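PDB 3Q1N: galactose mutarotase related enzyme from Lactobacillus casei, which probably binds carbohydrates and may act as an isomerase of the aldose 1-epimerase family, interconverting the anomers of a sugar. Local coordinates for residues S23-K27 and A28-E32; I175-V178 and P179-N182; T36-K39 and T40-N43. All coordinates share one frame; numbering follows the deposited sequence. Where two conformers were deposited one is given.

Interaction 1 (S23-K27 and A28-E32). With EDO (1,2-ethanediol), chain I.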
loop_
_atom_site.group_PDB
_atom_site.type_symbol
_atom_site.label_atom_id
_atom_site.label_comp_id
_atom_site.label_asym_id
_atom_site.label_seq_id
_atom_site.Cartn_x
_atom_site.Cartn_y
_atom_site.Cartn_z
ATOM N N SER A 23 -2.253 -10.567 9.679
ATOM C CA SER A 23 -2.953 -10.416 10.948
ATOM C C SER A 23 -2.188 -9.470 11.868
ATOM O O SER A 23 -0.941 -9.466 11.892
ATOM C CB SER A 23 -3.144 -11.787 11.622
ATOM O OG SER A 23 -3.654 -11.664 12.945
ATOM N N LEU A 24 -2.936 -8.681 12.626
ATOM C CA LEU A 24 -2.373 -7.727 13.565
ATOM C C LEU A 24 -3.397 -7.520 14.666
ATOM O O LEU A 24 -4.503 -7.028 14.435
ATOM C CB LEU A 24 -2.066 -6.428 12.809
ATOM C CG LEU A 24 -1.230 -5.316 13.413
ATOM C CD1 LEU A 24 0.168 -5.859 13.820
ATOM C CD2 LEU A 24 -1.097 -4.197 12.431
ATOM N N VAL A 25 -3.047 -7.960 15.856
ATOM C CA VAL A 25 -4.020 -8.190 16.896
ATOM C C VAL A 25 -3.640 -7.424 18.136
ATOM O O VAL A 25 -2.476 -7.443 18.544
ATOM C CB VAL A 25 -4.130 -9.711 17.235
ATOM C CG1 VAL A 25 -4.921 -9.989 18.550
ATOM C CG2 VAL A 25 -4.744 -10.468 16.084
ATOM N N ASN A 26 -4.628 -6.717 18.680
ATOM C CA ASN A 26 -4.528 -6.121 20.009
ATOM C C ASN A 26 -4.806 -7.194 21.052
ATOM O O ASN A 26 -5.951 -7.690 21.157
ATOM C CB ASN A 26 -5.540 -4.986 20.133
ATOM C CG ASN A 26 -5.339 -4.161 21.392
ATOM O OD1 ASN A 26 -4.263 -3.573 21.598
ATOM N ND2 ASN A 26 -6.387 -4.074 22.218
ATOM N N LYS A 27 -3.774 -7.600 21.815
ATOM C CA LYS A 27 -3.920 -8.720 22.757
ATOM C C LYS A 27 -4.892 -8.432 23.894
ATOM O O LYS A 27 -5.539 -9.331 24.361
ATOM C CB LYS A 27 -2.559 -9.112 23.373
ATOM C CG LYS A 27 -1.581 -9.765 22.387
ATOM C CD LYS A 27 -0.321 -10.238 23.110
ATOM C CE LYS A 27 0.605 -10.982 22.199
ATOM N NZ LYS A 27 1.820 -11.343 23.038
ATOM N N ALA A 28 -4.984 -7.185 24.327
ATOM C CA ALA A 28 -5.867 -6.821 25.460
ATOM C C ALA A 28 -7.327 -7.237 25.256
ATOM O O ALA A 28 -8.028 -7.602 26.231
ATOM C CB ALA A 28 -5.787 -5.330 25.741
ATOM N N ASP A 29 -7.806 -7.199 24.018
ATOM C CA ASP A 29 -9.194 -7.626 23.731
ATOM C C ASP A 29 -9.321 -8.551 22.524
ATOM O O ASP A 29 -10.431 -8.796 22.024
ATOM C CB ASP A 29 -10.089 -6.395 23.570
ATOM C CG ASP A 29 -9.671 -5.488 22.393
ATOM O OD1 ASP A 29 -8.677 -5.788 21.709
ATOM O OD2 ASP A 29 -10.358 -4.457 22.167
ATOM N N ASN A 30 -8.186 -9.085 22.060
ATOM C CA ASN A 30 -8.126 -9.911 20.869
ATOM C C ASN A 30 -8.728 -9.278 19.590
ATOM O O ASN A 30 -9.161 -9.991 18.676
ATOM C CB ASN A 30 -8.808 -11.249 21.144
ATOM C CG ASN A 30 -8.401 -12.300 20.200
ATOM O OD1 ASN A 30 -7.206 -12.449 19.863
ATOM N ND2 ASN A 30 -9.393 -13.071 19.726
ATOM N N TYR A 31 -8.683 -7.968 19.503
ATOM C CA TYR A 31 -9.189 -7.262 18.310
ATOM C C TYR A 31 -8.246 -7.394 17.112
ATOM O O TYR A 31 -7.052 -7.110 17.229
ATOM C CB TYR A 31 -9.435 -5.794 18.620
ATOM C CG TYR A 31 -9.862 -5.003 17.407
ATOM C CD1 TYR A 31 -11.165 -5.033 16.979
ATOM C CD2 TYR A 31 -8.973 -4.212 16.716
ATOM C CE1 TYR A 31 -11.582 -4.327 15.865
ATOM C CE2 TYR A 31 -9.377 -3.474 15.632
ATOM C CZ TYR A 31 -10.684 -3.551 15.186
ATOM O OH TYR A 31 -11.111 -2.846 14.085
ATOM N N GLU A 32 -8.810 -7.766 15.962
ATOM C CA GLU A 32 -8.078 -7.867 14.706
ATOM C C GLU A 32 -8.193 -6.585 13.869
ATOM O O GLU A 32 -9.299 -6.224 13.424
ATOM C CB GLU A 32 -8.603 -9.059 13.914
ATOM C CG GLU A 32 -8.008 -9.280 12.533
ATOM C CD GLU A 32 -6.497 -9.498 12.549
ATOM O OE1 GLU A 32 -6.095 -10.558 13.060
ATOM O OE2 GLU A 32 -5.734 -8.620 12.115
HETATM C C1 EDO I . -8.791 -0.367 12.251
HETATM O O1 EDO I . -9.238 -0.831 13.525
HETATM C C2 EDO I . -9.384 1.000 11.949
HETATM O O2 EDO I . -10.816 0.916 11.901
HETATM O O HOH W 1 -2.973 -4.937 23.905
#
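Asp29 OD1 is gripped by two N-H groups from opposite faces of its carboxylate. Asn26 ND2 gives the straighter bond, 2.9 Å to Asp29 OD1 at 170°, with the acceptor lying almost in the amide plane; amide and carboxylate stand nearly perpendicular, 86° apart. The backbone N of Tyr31 donates to the same Asp29 OD1 over 3.1 Å, closing an Asx turn. The other carboxylate oxygen, OD2, is bonded to His227, so both oxygens hold the group's rotation.

At the open end of the loop Glu32 folds back, its chain bent at chi2 (60°), and uses both syn lone pairs: OE1 takes the Ser23 hydroxyl (OG to OE1 2.7 Å) and OE2 the backbone N of Leu24 (2.8 Å to OE2, nearly straight), with Val34 N a second donor to Glu32 OE2. Val25 CG2 lies against this carboxylate, 3.3 Å from Glu32 OE1. Asn26 N bonds to Tyr31 O at 2.9 Å, and the return bond from Tyr31 N to Asn26 O is weak. The antiparallel pairs Val25-Glu32 (non-hydrogen-bonded) and Asn26-Tyr31 (hydrogen-bonded), with the Asx turn of Asp29 in the connection, make a short beta hairpin joining strands 20-26 and 31-32 at the margin of a four-stranded sheet.

Interaction 2 (I175-V178 and P179-N182); sequences IGPV and PFRN
The backbone doubles back between Ile175 and Arg181, an antiparallel non-hydrogen-bonded pair, with cis peptide bonds before both Pro177 and Pro179 shaping the loop. Residues 177-180 form a type VIa beta turn with a cis proline, Pro179, at its third position. Two main-chain bonds span the loop: Gly176 N to Phe180 O at 2.9 Å, and Phe180 N to Pro177 O at 2.8 Å.

With CG anti to its carbonyl carbon (chi1 -64°), the Phe180 ring swings toward Pro177, whose carbonyl O lies in the ring plane at its edge, 3.4 Å from Phe180 CD1. The Pro177 pyrrolidine meets the same edge atom through CG, 4.0 Å from Phe180 CD1, at a slant. Ile175 CG2 sits 3.2 Å from Phe180 O, the carbonyl that also accepts from Gly176 N. At the bend, Val178 CG2 presses on Pro179 CA at 3.4 Å, tighter than usual van der Waals contact. Water links the ends of the loop, donating to Ile175 O and accepting from Asn182 ND2, while Asn182 OD1 is bonded to Asp184 N. The side chain of Arg181 leaves the backbone away from residues 175-178, and its NE bonds to Pro261 O.

The two proline nitrogens have no hydrogen to give; the cross-loop bonds come from Gly176 N and Phe180 N, apolar carbons pack around them, and no charged pair joins the halves of the loop.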
loop_
_atom_site.group_PDB
_atom_site.type_symbol
_atom_site.label_atom_id
_atom_site.label_comp_id
_atom_site.label_asym_id
_atom_site.label_seq_id
_atom_site.Cartn_x
_atom_site.Cartn_y
_atom_site.Cartn_z
ATOM N N ILE A 175 -9.275 9.639 -11.828
ATOM C CA ILE A 175 -9.342 8.236 -12.274
ATOM C C ILE A 175 -10.173 8.094 -13.561
ATOM O O ILE A 175 -11.237 8.711 -13.709
ATOM C CB ILE A 175 -9.985 7.353 -11.189
ATOM C CG1 ILE A 175 -9.190 7.484 -9.882
ATOM C CG2 ILE A 175 -10.085 5.890 -11.671
ATOM C CD1 ILE A 175 -7.711 7.172 -9.960
ATOM N N GLY A 176 -9.679 7.279 -14.490
ATOM C CA GLY A 176 -10.417 6.941 -15.698
ATOM C C GLY A 176 -9.543 6.218 -16.714
ATOM O O GLY A 176 -8.437 6.701 -17.034
ATOM N N PRO A 177 -9.962 5.023 -17.173
ATOM C CA PRO A 177 -10.981 4.120 -16.650
ATOM C C PRO A 177 -10.479 3.460 -15.385
ATOM O O PRO A 177 -9.299 3.138 -15.299
ATOM C CB PRO A 177 -11.067 3.032 -17.725
ATOM C CG PRO A 177 -9.731 2.990 -18.279
ATOM C CD PRO A 177 -9.120 4.343 -18.153
ATOM N N VAL A 178 -11.348 3.297 -14.397
ATOM C CA VAL A 178 -10.927 2.703 -13.143
ATOM C C VAL A 178 -10.257 1.344 -13.435
ATOM O O VAL A 178 -10.747 0.577 -14.282
ATOM C CB VAL A 178 -12.118 2.603 -12.136
ATOM C CG1 VAL A 178 -13.250 1.712 -12.684
ATOM C CG2 VAL A 178 -11.641 2.131 -10.784
ATOM N N PRO A 179 -9.109 1.058 -12.770
ATOM C CA PRO A 179 -8.348 1.806 -11.752
ATOM C C PRO A 179 -7.133 2.604 -12.289
ATOM O O PRO A 179 -6.201 2.888 -11.557
ATOM C CB PRO A 179 -7.862 0.677 -10.824
ATOM C CG PRO A 179 -7.550 -0.462 -11.832
ATOM C CD PRO A 179 -8.476 -0.246 -13.026
ATOM N N PHE A 180 -7.141 2.953 -13.564
ATOM C CA PHE A 180 -6.096 3.805 -14.146
ATOM C C PHE A 180 -6.365 5.272 -13.807
ATOM O O PHE A 180 -7.484 5.669 -13.590
ATOM C CB PHE A 180 -6.035 3.701 -15.668
ATOM C CG PHE A 180 -5.651 2.325 -16.198
ATOM C CD1 PHE A 180 -6.592 1.367 -16.477
ATOM C CD2 PHE A 180 -4.324 2.025 -16.418
ATOM C CE1 PHE A 180 -6.209 0.126 -16.977
ATOM C CE2 PHE A 180 -3.928 0.815 -16.948
ATOM C CZ PHE A 180 -4.874 -0.153 -17.219
ATOM N N ARG A 181 -5.317 6.073 -13.847
ATOM C CA ARG A 181 -5.430 7.537 -13.770
ATOM C C ARG A 181 -5.784 8.195 -15.109
ATOM O O ARG A 181 -5.377 7.713 -16.172
ATOM C CB ARG A 181 -4.117 8.125 -13.244
ATOM C CG ARG A 181 -3.732 7.624 -11.843
ATOM C CD ARG A 181 -2.557 8.371 -11.246
ATOM N NE ARG A 181 -1.391 8.315 -12.116
ATOM C CZ ARG A 181 -0.930 9.278 -12.884
ATOM N NH1 ARG A 181 -1.588 10.437 -13.033
ATOM N NH2 ARG A 181 0.165 9.046 -13.590
ATOM N N ASN A 182 -6.485 9.322 -15.021
ATOM C CA ASN A 182 -6.796 10.127 -16.191
ATOM C C ASN A 182 -5.802 11.258 -16.450
ATOM O O ASN A 182 -5.935 11.905 -17.473
ATOM C CB ASN A 182 -8.232 10.689 -16.105
ATOM C CG ASN A 182 -8.414 11.758 -15.037
ATOM O OD1 ASN A 182 -7.485 12.185 -14.393
ATOM N ND2 ASN A 182 -9.662 12.237 -14.880
HETATM O O HOH W 2 -11.995 10.585 -15.539
#

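Interaction 3 (T36-K39 and T40-N43). With EDO (1,2-ethanediol), chain K.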
loop_
_atom_site.group_PDB
_atom_site.type_symbol
_atom_site.label_atom_id
_atom_site.label_comp_id
_atom_site.label_asym_id
_atom_site.label_seq_id
_atom_site.Cartn_x
_atom_site.Cartn_y
_atom_site.Cartn_z
ATOM N N THR A 36 -9.421 -10.103 7.281
ATOM C CA THR A 36 -9.194 -11.546 7.360
ATOM C C THR A 36 -9.164 -12.273 6.019
ATOM O O THR A 36 -8.918 -13.466 5.995
ATOM C CB THR A 36 -10.286 -12.205 8.179
ATOM O OG1 THR A 36 -11.541 -11.831 7.601
ATOM C CG2 THR A 36 -10.217 -11.764 9.638
ATOM N N GLY A 37 -9.363 -11.572 4.911
ATOM C CA GLY A 37 -9.304 -12.193 3.592
ATOM C C GLY A 37 -10.495 -13.075 3.215
ATOM O O GLY A 37 -10.357 -13.970 2.388
ATOM N N ASP A 38 -11.658 -12.809 3.799
ATOM C CA ASP A 38 -12.926 -13.425 3.377
ATOM C C ASP A 38 -13.201 -13.100 1.903
ATOM O O ASP A 38 -13.492 -11.935 1.558
ATOM C CB ASP A 38 -14.055 -12.900 4.269
ATOM C CG ASP A 38 -15.441 -13.466 3.900
ATOM O OD1 ASP A 38 -15.562 -14.218 2.918
ATOM O OD2 ASP A 38 -16.422 -13.125 4.605
ATOM N N LYS A 39 -13.127 -14.139 1.054
ATOM C CA LYS A 39 -13.302 -14.025 -0.405
ATOM C C LYS A 39 -14.686 -13.510 -0.873
ATOM O O LYS A 39 -14.859 -13.168 -2.038
ATOM C CB LYS A 39 -13.038 -15.378 -1.101
ATOM C CG LYS A 39 -14.142 -16.403 -0.867
ATOM C CD LYS A 39 -13.789 -17.799 -1.404
ATOM C CE LYS A 39 -14.877 -18.826 -1.041
ATOM N NZ LYS A 39 -14.382 -20.225 -1.267
ATOM N N THR A 40 -15.644 -13.455 0.037
ATOM C CA THR A 40 -16.907 -12.768 -0.220
ATOM C C THR A 40 -16.649 -11.335 -0.719
ATOM O O THR A 40 -17.309 -10.874 -1.654
ATOM C CB THR A 40 -17.767 -12.771 1.049
ATOM O OG1 THR A 40 -17.862 -14.117 1.551
ATOM C CG2 THR A 40 -19.190 -12.188 0.772
ATOM N N PHE A 41 -15.626 -10.679 -0.150
ATOM C CA PHE A 41 -15.293 -9.286 -0.481
ATOM C C PHE A 41 -13.904 -9.098 -1.081
ATOM O O PHE A 41 -13.745 -8.358 -2.043
ATOM C CB PHE A 41 -15.417 -8.432 0.781
ATOM C CG PHE A 41 -16.791 -8.465 1.379
ATOM C CD1 PHE A 41 -17.808 -7.725 0.800
ATOM C CD2 PHE A 41 -17.064 -9.213 2.514
ATOM C CE1 PHE A 41 -19.113 -7.758 1.339
ATOM C CE2 PHE A 41 -18.359 -9.254 3.058
ATOM C CZ PHE A 41 -19.375 -8.518 2.474
ATOM N N TRP A 42 -12.896 -9.739 -0.492
ATOM C CA TRP A 42 -11.528 -9.607 -0.992
ATOM C C TRP A 42 -10.651 -10.671 -0.368
ATOM O O TRP A 42 -10.611 -10.804 0.839
ATOM C CB TRP A 42 -10.960 -8.199 -0.670
ATOM C CG TRP A 42 -9.702 -7.878 -1.358
ATOM C CD1 TRP A 42 -9.432 -8.045 -2.695
ATOM C CD2 TRP A 42 -8.510 -7.289 -0.781
ATOM N NE1 TRP A 42 -8.153 -7.637 -2.963
ATOM C CE2 TRP A 42 -7.574 -7.157 -1.810
ATOM C CE3 TRP A 42 -8.147 -6.895 0.512
ATOM C CZ2 TRP A 42 -6.285 -6.627 -1.591
ATOM C CZ3 TRP A 42 -6.856 -6.372 0.721
ATOM C CH2 TRP A 42 -5.962 -6.247 -0.315
ATOM N N ASN A 43 -9.957 -11.443 -1.179
ATOM C CA ASN A 43 -9.256 -12.588 -0.665
ATOM C C ASN A 43 -7.809 -12.346 -0.247
ATOM O O ASN A 43 -7.068 -13.308 -0.085
ATOM C CB ASN A 43 -9.326 -13.748 -1.658
ATOM C CG ASN A 43 -8.713 -13.438 -2.979
ATOM O OD1 ASN A 43 -8.117 -12.373 -3.202
ATOM N ND2 ASN A 43 -8.892 -14.372 -3.925
HETATM C C1 EDO K . -8.268 -5.005 -5.634
HETATM O O1 EDO K . -8.223 -5.119 -7.054
HETATM C C2 EDO K . -6.911 -5.395 -5.075
HETATM O O2 EDO K . -6.633 -6.771 -5.399
HETATM O O HOH W 3 -8.113 -15.360 1.859
#
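A tight loop turn between strands 31-32 and 48-49 is built on Asp38, whose side chain and carbonyl both receive hydrogen bonds from the residues that follow: an Asx turn to Thr40 N, two residues on, reinforced by the Thr40 hydroxyl. Asp38 OD1 accepts from Thr40 OG1 at 2.7 Å, on the syn side, and from Thr40 N at 3.0 Å, from above the carboxylate plane; both donors come over the same face. CG set anti to the backbone N (chi1 179°) brings the carboxylate obliquely up to the Thr40 side chain. The carbonyl of Asp38 is shared too: Phe41 N (3.0 Å to Asp38 O) and Trp42 N (3.1 Å to Asp38 O) approach it from opposite faces of its plane. An alanine here would lose the carboxylate, and Thr40 N and the Thr40 hydroxyl would probably be left without their acceptor.

Thr40 CG2 lies over one face of the Phe41 ring, near its rim. A water donates to both Gly37 O and Asn43 O. Trp42 NE1 gives a hydrogen bond to O2 of an ethanediol, 3.0 Å away. Beyond the turn, Phe41 rests on Trp35, Ala249 and Pro250, while Trp42 meets Trp242 of strand 238-242 edge-to-face and His143 of strand 136-147.

Interactions 1 and 3 follow one another along the chain: the hairpin 23-32 runs through three residues into the turn 36-43, and their centres lie 19 Å apart. Interaction 2 comes much later in sequence and on the other side of the chain's centre from interaction 1, its centre 36 Å away. It is closer to interaction 3, with 24 Å between centres and about 11 Å between nearest atoms, without touching. Small molecules, probably from the crystallisation liquor, lie near all three: an ethanediol bonded to Tyr31 OH, a nitrate about 3 Å from the Pro179 side chain and one about 4 Å from that of Trp42. Such molecules often mark pockets, but no sugar site is established here.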